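Local coordinates for protein Cas6b (Methanococcus maripaludis, PDB 4Z7K) that processes CRISPR RNA as an endoribonuclease of the Cas6 family, probably acting on a repeat that lacks a stem-loop, at residues M6-P11 with V97-D102; K29-E34 with K77-E82; Y115-P120 with G190-N195. All blocks are in the same frame, centred on the assembly; numbering follows the deposited sequence.

Interaction 1: residues M6-P11 with V97-D102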
loop_
_atom_site.group_PDB
_atom_site.type_symbol
_atom_site.label_atom_id
_atom_site.label_comp_id
_atom_site.label_asym_id
_atom_site.label_seq_id
_atom_site.Cartn_x
_atom_site.Cartn_y
_atom_site.Cartn_z
ATOM N N MET B 6 16.482 9.495 25.598
ATOM C CA MET B 6 16.008 10.716 26.246
ATOM C C MET B 6 14.571 11.055 25.790
ATOM O O MET B 6 14.335 11.296 24.594
ATOM C CB MET B 6 16.964 11.881 25.960
ATOM C CG MET B 6 16.603 13.183 26.686
ATOM S SD MET B 6 17.938 14.420 26.735
ATOM C CE MET B 6 17.709 15.223 25.154
ATOM N N HIS B 7 13.637 11.094 26.757
ATOM C CA HIS B 7 12.259 11.569 26.545
ATOM C C HIS B 7 12.161 13.049 26.847
ATOM O O HIS B 7 12.731 13.522 27.832
ATOM C CB HIS B 7 11.225 10.856 27.435
ATOM C CG HIS B 7 11.438 9.383 27.603
ATOM N ND1 HIS B 7 12.294 8.646 26.817
ATOM C CD2 HIS B 7 10.890 8.513 28.486
ATOM C CE1 HIS B 7 12.258 7.380 27.201
ATOM N NE2 HIS B 7 11.421 7.275 28.217
ATOM N N ILE B 8 11.398 13.764 26.027
ATOM C CA ILE B 8 11.064 15.162 26.298
ATOM C C ILE B 8 9.565 15.399 26.298
ATOM O O ILE B 8 8.897 15.141 25.302
ATOM C CB ILE B 8 11.713 16.084 25.255
ATOM C CG1 ILE B 8 13.186 16.308 25.595
ATOM C CG2 ILE B 8 10.988 17.408 25.181
ATOM C CD1 ILE B 8 13.960 16.940 24.471
ATOM N N SER B 9 9.030 15.926 27.389
ATOM C CA SER B 9 7.589 16.058 27.480
ATOM C C SER B 9 7.186 17.473 27.870
ATOM O O SER B 9 7.850 18.091 28.698
ATOM C CB SER B 9 7.042 15.048 28.494
ATOM O OG SER B 9 5.676 14.731 28.241
ATOM N N TYR B 10 6.097 17.983 27.292
ATOM C CA TYR B 10 5.609 19.323 27.624
ATOM C C TYR B 10 4.231 19.168 28.258
ATOM O O TYR B 10 3.235 19.229 27.544
ATOM C CB TYR B 10 5.506 20.243 26.385
ATOM C CG TYR B 10 6.768 20.428 25.562
ATOM C CD1 TYR B 10 8.016 20.440 26.156
ATOM C CD2 TYR B 10 6.703 20.617 24.183
ATOM C CE1 TYR B 10 9.173 20.611 25.399
ATOM C CE2 TYR B 10 7.857 20.786 23.413
ATOM C CZ TYR B 10 9.088 20.785 24.031
ATOM O OH TYR B 10 10.246 20.958 23.299
ATOM N N PRO B 11 4.161 19.000 29.597
ATOM C CA PRO B 11 2.904 18.594 30.239
ATOM C C PRO B 11 1.785 19.619 30.179
ATOM O O PRO B 11 0.644 19.204 30.196
ATOM C CB PRO B 11 3.310 18.350 31.695
ATOM C CG PRO B 11 4.767 18.207 31.680
ATOM C CD PRO B 11 5.249 19.095 30.578
ATOM N N VAL B 97 8.599 21.955 31.305
ATOM C CA VAL B 97 9.204 20.884 30.547
ATOM C C VAL B 97 9.809 19.849 31.463
ATOM O O VAL B 97 10.512 20.180 32.414
ATOM C CB VAL B 97 10.311 21.421 29.620
ATOM C CG1 VAL B 97 11.188 20.296 29.110
ATOM C CG2 VAL B 97 9.725 22.233 28.480
ATOM N N ASN B 98 9.533 18.590 31.160
ATOM C CA ASN B 98 10.175 17.490 31.849
ATOM C C ASN B 98 11.022 16.687 30.864
ATOM O O ASN B 98 10.528 16.208 29.841
ATOM C CB ASN B 98 9.148 16.585 32.525
ATOM C CG ASN B 98 9.736 15.251 32.927
ATOM O OD1 ASN B 98 9.773 14.305 32.135
ATOM N ND2 ASN B 98 10.200 15.165 34.168
ATOM N N VAL B 99 12.312 16.593 31.158
ATOM C CA VAL B 99 13.221 15.766 30.384
ATOM C C VAL B 99 13.628 14.569 31.214
ATOM O O VAL B 99 13.945 14.679 32.391
ATOM C CB VAL B 99 14.455 16.561 29.936
ATOM C CG1 VAL B 99 15.499 15.654 29.330
ATOM C CG2 VAL B 99 14.029 17.648 28.974
ATOM N N HIS B 100 13.632 13.416 30.578
ATOM C CA HIS B 100 14.037 12.188 31.218
ATOM C C HIS B 100 15.106 11.593 30.300
ATOM O O HIS B 100 14.998 11.749 29.079
ATOM C CB HIS B 100 12.796 11.299 31.406
ATOM C CG HIS B 100 13.070 9.948 31.979
ATOM N ND1 HIS B 100 12.226 8.876 31.769
ATOM C CD2 HIS B 100 14.079 9.487 32.755
ATOM C CE1 HIS B 100 12.710 7.808 32.381
ATOM N NE2 HIS B 100 13.833 8.152 32.988
ATOM N N LYS B 101 16.175 11.013 30.856
ATOM C CA LYS B 101 17.192 10.352 30.015
ATOM C C LYS B 101 18.027 9.340 30.798
ATOM O O LYS B 101 18.390 9.562 31.955
ATOM C CB LYS B 101 18.137 11.343 29.334
ATOM C CG LYS B 101 19.272 11.831 30.197
ATOM C CD LYS B 101 20.627 11.739 29.471
ATOM C CE LYS B 101 20.683 12.577 28.192
ATOM N NZ LYS B 101 22.044 12.526 27.591
ATOM N N ASP B 102 18.339 8.230 30.143
ATOM C CA ASP B 102 18.893 7.066 30.816
ATOM C C ASP B 102 19.279 6.067 29.737
ATOM O O ASP B 102 18.993 6.287 28.559
ATOM C CB ASP B 102 17.849 6.472 31.776
ATOM C CG ASP B 102 18.456 5.602 32.864
ATOM O OD1 ASP B 102 19.701 5.538 32.964
ATOM O OD2 ASP B 102 17.676 4.989 33.634
#
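Met6 lies across from Lys101 and Val99 where strand 2-9 runs antiparallel to strand 98-109. Its CB packs on Lys101 CB at 3.6 Å. The next carbon, CG, is anti to the backbone N (chi1 -176°) and stays against that same Lys101 CB while also coming close to the backbone oxygen His100 O and to Val99 CG1. SD touches both Lys101 CE and Val99 CG1, 3.8 Å from the latter, and the chain bends at chi3. Further along this face Ile8 CG1 meets Val99 CG2 at 3.7 Å, the two side chains running side by side.

On the other face His7 and His100 form an offset edge-to-face pair. The edge of His100 is directed at the face of His7, with centroids 5.0 Å apart and planes at 79°. Between the strands, Ser9 and Asn98 exchange two backbone hydrogen bonds. His7 and His100 do likewise, with His100 N to His7 O at 2.9 Å nearly straight and the return bond from His7 N weak. Where the ladder ends, Val97 CG2 packs against the Tyr10 ring.

Within the four-stranded sheet, strand 60-66 flanks strand 2-9 on its other side and takes Ser9 OG at Pro61 O. Helix 67-76 covers the Met6 and Ile8 face through Ile71 and Leu74, and its Glu75 forms a salt bridge with Lys101.

Interaction 2: residues K29-E34 with K77-E82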
loop_
_atom_site.group_PDB
_atom_site.type_symbol
_atom_site.label_atom_id
_atom_site.label_comp_id
_atom_site.label_asym_id
_atom_site.label_seq_id
_atom_site.Cartn_x
_atom_site.Cartn_y
_atom_site.Cartn_z
ATOM N N LYS B 29 9.485 21.972 10.028
ATOM C CA LYS B 29 9.780 23.260 9.371
ATOM C C LYS B 29 10.824 24.101 10.089
ATOM O O LYS B 29 11.729 24.634 9.447
ATOM C CB LYS B 29 8.496 24.100 9.189
ATOM C CG LYS B 29 8.711 25.618 9.377
ATOM C CD LYS B 29 9.371 26.357 8.176
ATOM C CE LYS B 29 9.413 27.898 8.476
ATOM N NZ LYS B 29 10.419 28.690 7.726
ATOM N N LYS B 30 10.759 24.175 11.414
ATOM C CA LYS B 30 11.797 24.906 12.123
ATOM C C LYS B 30 13.112 24.127 12.098
ATOM O O LYS B 30 14.181 24.682 12.365
ATOM C CB LYS B 30 11.355 25.240 13.561
ATOM C CG LYS B 30 12.499 25.632 14.509
ATOM C CD LYS B 30 12.048 26.136 15.876
ATOM C CE LYS B 30 11.611 27.598 15.763
ATOM N NZ LYS B 30 11.273 28.179 17.089
ATOM N N TYR B 31 13.054 22.861 11.703
ATOM C CA TYR B 31 14.285 22.099 11.574
ATOM C C TYR B 31 14.329 21.266 10.313
ATOM O O TYR B 31 14.637 20.078 10.372
ATOM C CB TYR B 31 14.483 21.183 12.783
ATOM C CG TYR B 31 14.634 21.942 14.065
ATOM C CD1 TYR B 31 15.884 22.263 14.551
ATOM C CD2 TYR B 31 13.518 22.323 14.804
ATOM C CE1 TYR B 31 16.017 22.959 15.705
ATOM C CE2 TYR B 31 13.646 23.009 15.984
ATOM C CZ TYR B 31 14.898 23.332 16.435
ATOM O OH TYR B 31 15.022 24.036 17.619
ATOM N N ILE B 32 14.110 21.894 9.165
ATOM C CA ILE B 32 14.353 21.223 7.892
ATOM C C ILE B 32 15.829 20.875 7.878
ATOM O O ILE B 32 16.234 19.864 7.334
ATOM C CB ILE B 32 13.985 22.061 6.652
ATOM C CG1 ILE B 32 12.808 22.992 6.931
ATOM C CG2 ILE B 32 13.605 21.155 5.509
ATOM C CD1 ILE B 32 12.646 24.078 5.873
ATOM N N ASP B 33 16.628 21.728 8.503
ATOM C CA ASP B 33 18.066 21.705 8.354
ATOM C C ASP B 33 18.778 20.421 8.785
ATOM O O ASP B 33 19.598 19.907 8.027
ATOM C CB ASP B 33 18.611 22.868 9.189
ATOM C CG ASP B 33 20.122 22.884 9.263
ATOM O OD1 ASP B 33 20.758 23.183 8.229
ATOM O OD2 ASP B 33 20.672 22.595 10.354
ATOM N N GLU B 34 18.483 19.874 9.958
ATOM C CA GLU B 34 19.097 18.593 10.323
ATOM C C GLU B 34 17.976 17.571 10.261
ATOM O O GLU B 34 16.919 17.792 10.860
ATOM C CB GLU B 34 19.775 18.617 11.694
ATOM C CG GLU B 34 20.229 17.238 12.203
ATOM C CD GLU B 34 20.678 16.273 11.084
ATOM O OE1 GLU B 34 21.616 16.621 10.325
ATOM O OE2 GLU B 34 20.101 15.159 10.974
ATOM N N LYS B 77 20.820 20.993 19.426
ATOM C CA LYS B 77 19.931 22.103 19.281
ATOM C C LYS B 77 19.113 21.936 20.549
ATOM O O LYS B 77 18.615 20.863 20.817
ATOM C CB LYS B 77 19.093 22.055 18.016
ATOM C CG LYS B 77 18.079 23.199 17.947
ATOM C CD LYS B 77 18.513 24.482 18.679
ATOM C CE LYS B 77 17.907 25.757 18.086
ATOM N NZ LYS B 77 18.497 26.148 16.763
ATOM N N ARG B 78 19.001 23.003 21.327
ATOM C CA ARG B 78 18.369 22.983 22.634
ATOM C C ARG B 78 16.871 22.988 22.494
ATOM O O ARG B 78 16.241 24.040 22.500
ATOM C CB ARG B 78 18.869 24.162 23.475
ATOM C CG ARG B 78 20.130 24.780 22.887
ATOM C CD ARG B 78 20.743 25.898 23.714
ATOM N NE ARG B 78 22.165 26.021 23.379
ATOM C CZ ARG B 78 23.098 26.554 24.167
ATOM N NH1 ARG B 78 22.767 27.030 25.360
ATOM N NH2 ARG B 78 24.362 26.626 23.755
ATOM N N ILE B 79 16.337 21.808 22.206
ATOM C CA ILE B 79 14.894 21.550 22.101
ATOM C C ILE B 79 14.158 21.587 23.473
ATOM O O ILE B 79 12.972 21.946 23.556
ATOM C CB ILE B 79 14.665 20.225 21.377
ATOM C CG1 ILE B 79 15.272 20.343 19.986
ATOM C CG2 ILE B 79 13.176 19.911 21.260
ATOM C CD1 ILE B 79 15.553 19.040 19.353
ATOM N N PHE B 80 14.825 21.180 24.550
ATOM C CA PHE B 80 14.110 21.116 25.814
ATOM C C PHE B 80 13.902 22.527 26.381
ATOM O O PHE B 80 12.977 22.747 27.166
ATOM C CB PHE B 80 14.802 20.202 26.816
ATOM C CG PHE B 80 16.285 20.207 26.739
ATOM C CD1 PHE B 80 17.030 21.027 27.558
ATOM C CD2 PHE B 80 16.942 19.328 25.898
ATOM C CE1 PHE B 80 18.410 21.006 27.503
ATOM C CE2 PHE B 80 18.311 19.303 25.837
ATOM C CZ PHE B 80 19.050 20.141 26.641
ATOM N N PHE B 81 14.768 23.476 26.024
ATOM C CA PHE B 81 14.421 24.872 26.261
ATOM C C PHE B 81 13.831 25.416 24.987
ATOM O O PHE B 81 14.487 26.181 24.305
ATOM C CB PHE B 81 15.649 25.716 26.601
ATOM C CG PHE B 81 16.553 25.105 27.612
ATOM C CD1 PHE B 81 17.887 24.884 27.317
ATOM C CD2 PHE B 81 16.074 24.748 28.860
ATOM C CE1 PHE B 81 18.736 24.320 28.250
ATOM C CE2 PHE B 81 16.916 24.182 29.802
ATOM C CZ PHE B 81 18.254 23.970 29.495
ATOM N N GLU B 82 12.587 25.107 24.676
ATOM C CA GLU B 82 12.092 25.530 23.378
ATOM C C GLU B 82 11.034 26.582 23.488
ATOM O O GLU B 82 10.197 26.541 24.382
ATOM C CB GLU B 82 11.498 24.326 22.642
ATOM C CG GLU B 82 10.653 24.596 21.377
ATOM C CD GLU B 82 11.440 24.833 20.097
ATOM O OE1 GLU B 82 12.681 24.649 20.095
ATOM O OE2 GLU B 82 10.796 25.174 19.076
#
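Tyr31 and Glu82 meet in a contact made by long side chains alone: no backbone hydrogen bond joins the two segments, and even their nearest CA atoms, those of Tyr31 and Lys77, stand 9.6 Å apart. Tyr31 bridges the gap. Its CG is anti to the carbonyl carbon (chi1 -63°), and the ring reaches across to bring the phenol oxygen among Lys77, Ile79 and Glu82. Tyr31 OH gives a weak hydrogen bond to Glu82 OE1 at 3.5 Å, and that carboxylate oxygen lies at the edge of the ring, near its plane. The side chain of Lys77 crosses the tyrosine at about a right angle, its methylenes at the ring edge, though the detail of this approach is doubtful because Lys77 CG is modelled too close to Tyr31 CE1. Ile79 borders the same hydroxyl more loosely through CG1.

Beside the tyrosine, Lys30 and Glu82 reach toward each other tip to tip. Lys30 NZ and Glu82 OE2 form a long salt bridge of 3.6 Å, with Lys30 CD close to the same oxygen. OE2 is also hydrogen-bonded to Tyr26 OH of helix 20-30, the stronger partner of this buried carboxylate, since the bond from Tyr31 is weak and the salt bridge to Lys30 long; the nearby ammonium would be expected to help keep it ionised.

The loop presenting these groups begins with an inverse gamma turn centred on Arg78, closed by Ile79 N to Lys77 O at 2.8 Å. The contact brings together the regions just after helices 20-30 and 67-76, the two helices of what the strand order 2-3-1-4 and the family indicate is a ferredoxin-like, RAMP-type domain, about 4 Å at its nearest atom from the bound nucleic acid.

Interaction 3: residues Y115-P120 with G190-N195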
loop_
_atom_site.group_PDB
_atom_site.type_symbol
_atom_site.label_atom_id
_atom_site.label_comp_id
_atom_site.label_asym_id
_atom_site.label_seq_id
_atom_site.Cartn_x
_atom_site.Cartn_y
_atom_site.Cartn_z
ATOM N N TYR B 115 3.721 -6.029 27.215
ATOM C CA TYR B 115 3.695 -4.666 26.706
ATOM C C TYR B 115 2.274 -4.249 26.369
ATOM O O TYR B 115 1.400 -5.096 26.176
ATOM C CB TYR B 115 4.588 -4.559 25.463
ATOM C CG TYR B 115 6.056 -4.829 25.740
ATOM C CD1 TYR B 115 6.904 -3.827 26.195
ATOM C CD2 TYR B 115 6.579 -6.105 25.604
ATOM C CE1 TYR B 115 8.247 -4.086 26.449
ATOM C CE2 TYR B 115 7.915 -6.368 25.873
ATOM C CZ TYR B 115 8.739 -5.359 26.295
ATOM O OH TYR B 115 10.053 -5.645 26.564
ATOM N N GLN B 116 2.049 -2.938 26.315
ATOM C CA GLN B 116 0.758 -2.376 25.911
ATOM C C GLN B 116 0.906 -1.172 24.974
ATOM O O GLN B 116 1.818 -0.360 25.124
ATOM C CB GLN B 116 -0.059 -1.974 27.141
ATOM C CG GLN B 116 -1.511 -1.685 26.820
ATOM C CD GLN B 116 -2.230 -0.992 27.941
ATOM O OE1 GLN B 116 -1.694 -0.851 29.037
ATOM N NE2 GLN B 116 -3.455 -0.549 27.675
ATOM N N PHE B 117 0.002 -1.084 24.005
ATOM C CA PHE B 117 -0.036 -0.016 23.015
ATOM C C PHE B 117 -0.735 1.249 23.490
ATOM O O PHE B 117 -1.929 1.220 23.782
ATOM C CB PHE B 117 -0.748 -0.501 21.757
ATOM C CG PHE B 117 0.082 -1.376 20.875
ATOM C CD1 PHE B 117 -0.494 -2.442 20.209
ATOM C CD2 PHE B 117 1.419 -1.104 20.658
ATOM C CE1 PHE B 117 0.256 -3.241 19.372
ATOM C CE2 PHE B 117 2.173 -1.910 19.820
ATOM C CZ PHE B 117 1.584 -2.974 19.175
ATOM N N LYS B 118 0.008 2.346 23.583
ATOM C CA LYS B 118 -0.557 3.663 23.857
ATOM C C LYS B 118 -1.336 4.228 22.651
ATOM O O LYS B 118 -2.304 4.984 22.789
ATOM C CB LYS B 118 0.560 4.635 24.236
ATOM C CG LYS B 118 0.689 4.963 25.699
ATOM C CD LYS B 118 0.560 3.772 26.591
ATOM C CE LYS B 118 0.366 4.238 28.039
ATOM N NZ LYS B 118 -0.755 5.220 28.181
ATOM N N THR B 119 -0.870 3.880 21.462
ATOM C CA THR B 119 -1.451 4.368 20.219
ATOM C C THR B 119 -1.697 3.200 19.271
ATOM O O THR B 119 -1.179 2.108 19.507
ATOM C CB THR B 119 -0.536 5.395 19.579
ATOM O OG1 THR B 119 0.775 4.821 19.436
ATOM C CG2 THR B 119 -0.462 6.619 20.466
ATOM N N PRO B 120 -2.511 3.401 18.222
ATOM C CA PRO B 120 -2.753 2.288 17.310
ATOM C C PRO B 120 -1.443 1.776 16.708
ATOM O O PRO B 120 -0.465 2.521 16.641
ATOM C CB PRO B 120 -3.651 2.904 16.247
ATOM C CG PRO B 120 -4.339 4.002 16.928
ATOM C CD PRO B 120 -3.329 4.569 17.866
ATOM N N GLY B 190 -4.329 -2.903 22.134
ATOM C CA GLY B 190 -4.250 -4.170 22.829
ATOM C C GLY B 190 -3.029 -4.419 23.679
ATOM O O GLY B 190 -2.386 -3.483 24.170
ATOM N N GLU B 191 -2.715 -5.705 23.827
ATOM C CA GLU B 191 -1.674 -6.192 24.711
ATOM C C GLU B 191 -0.874 -7.232 23.956
ATOM O O GLU B 191 -1.428 -7.894 23.084
ATOM C CB GLU B 191 -2.308 -6.859 25.932
ATOM C CG GLU B 191 -3.575 -6.193 26.493
ATOM C CD GLU B 191 -4.382 -7.135 27.408
ATOM O OE1 GLU B 191 -3.850 -8.202 27.816
ATOM O OE2 GLU B 191 -5.551 -6.804 27.720
ATOM N N PHE B 192 0.414 -7.392 24.251
ATOM C CA PHE B 192 1.131 -8.537 23.689
ATOM C C PHE B 192 2.291 -8.960 24.595
ATOM O O PHE B 192 2.782 -8.159 25.383
ATOM C CB PHE B 192 1.610 -8.237 22.272
ATOM C CG PHE B 192 2.708 -7.217 22.189
ATOM C CD1 PHE B 192 4.034 -7.583 22.369
ATOM C CD2 PHE B 192 2.429 -5.907 21.875
ATOM C CE1 PHE B 192 5.051 -6.656 22.268
ATOM C CE2 PHE B 192 3.449 -4.971 21.771
ATOM C CZ PHE B 192 4.756 -5.348 21.970
ATOM N N TYR B 193 2.726 -10.214 24.478
ATOM C CA TYR B 193 3.781 -10.776 25.338
ATOM C C TYR B 193 4.948 -11.188 24.461
ATOM O O TYR B 193 4.727 -11.656 23.351
ATOM C CB TYR B 193 3.293 -11.994 26.134
ATOM C CG TYR B 193 2.166 -11.768 27.125
ATOM C CD1 TYR B 193 2.420 -11.649 28.488
ATOM C CD2 TYR B 193 0.845 -11.709 26.696
ATOM C CE1 TYR B 193 1.381 -11.467 29.391
ATOM C CE2 TYR B 193 -0.195 -11.516 27.581
ATOM C CZ TYR B 193 0.071 -11.393 28.927
ATOM O OH TYR B 193 -0.988 -11.199 29.798
ATOM N N ILE B 194 6.185 -11.022 24.921
ATOM C CA ILE B 194 7.313 -11.419 24.077
ATOM C C ILE B 194 8.602 -11.633 24.869
ATOM O O ILE B 194 8.780 -11.066 25.952
ATOM C CB ILE B 194 7.545 -10.356 22.948
ATOM C CG1 ILE B 194 8.448 -10.888 21.845
ATOM C CG2 ILE B 194 8.080 -9.051 23.499
ATOM C CD1 ILE B 194 8.302 -10.112 20.582
ATOM N N ASN B 195 9.483 -12.481 24.335
ATOM C CA ASN B 195 10.790 -12.726 24.931
ATOM C C ASN B 195 11.774 -11.719 24.388
ATOM O O ASN B 195 12.922 -12.053 24.104
ATOM C CB ASN B 195 11.289 -14.150 24.666
ATOM C CG ASN B 195 11.528 -14.433 23.196
ATOM O OD1 ASN B 195 10.785 -13.978 22.338
ATOM N ND2 ASN B 195 12.574 -15.195 22.903
#
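Tyr115 and Phe192 form a hydrogen-bonded pair between antiparallel strands, and their rings set the pattern of the contact. The planes are only 26° from parallel, yet the rings are slid apart, with centroids 5.5 Å from each other, and barely overlap. Across the contact, Tyr115 CB lies over one face of the Phe192 ring, making a CH-pi contact 3.9 Å from the Phe192 centroid, shifted toward the rim beside CZ. Phe192 CG sits between the backbone N and the carbonyl carbon (chi1 69°), and the end of the side chain comes nearer strand 112-117.

Phe117 completes an aromatic cluster. Its side chain crosses that of Phe192 at about a right angle, the ring planes are oblique to one another, and Phe117 CZ meets Phe192 CE2 at 3.8 Å. Phe192 CD2 lies over one face of the Phe117 ring. Beyond the cluster, Ile194 CG2 crosses to Tyr115 CE2 at 3.6 Å and continues the apolar surface, which Leu148 of helix 137-158 covers by touching both Phe192 and Ile194.

The backbones are joined by a nearly straight bond from Tyr115 N to Phe192 O at 3.0 Å and by the return bond from Phe192 N to Tyr115 O. A third, from Phe117 N to Gly190 O at 3.4 Å, is weak. On the other face Gln116 CG rests near Gly190 O.

The chemistry is thus divided: backbone amides fix the register, while carbon-rich surfaces meet under the helix. The one polar tip of the cluster, Tyr115 OH, is satisfied by backbone partners at Phe196 and Ile198, consistent with a hydrophobic core whose edge is tied to the chain following strand 186-194.

Interactions 1 and 2 belong to the N-terminal half and lie about 15 Å apart, centre to centre; they touch, with Tyr10 OH hydrogen-bonded to Ile79 O. Along the chain, both segments of interaction 2 fall between those of interaction 1, and the loop after helix 67-76 touches the end of the edge strand through Phe80, which packs on Val99. Interaction 3 follows in the C-terminal half, about 22 Å from interaction 1 and 31 Å from interaction 2 between centres, in a second antiparallel sheet with the same 2-3-1-4 strand order. The short link between consecutive strands 98-109 and 112-117 leads from one sheet to the other, consistent with the tandem RAMP-type domains of Cas6 enzymes.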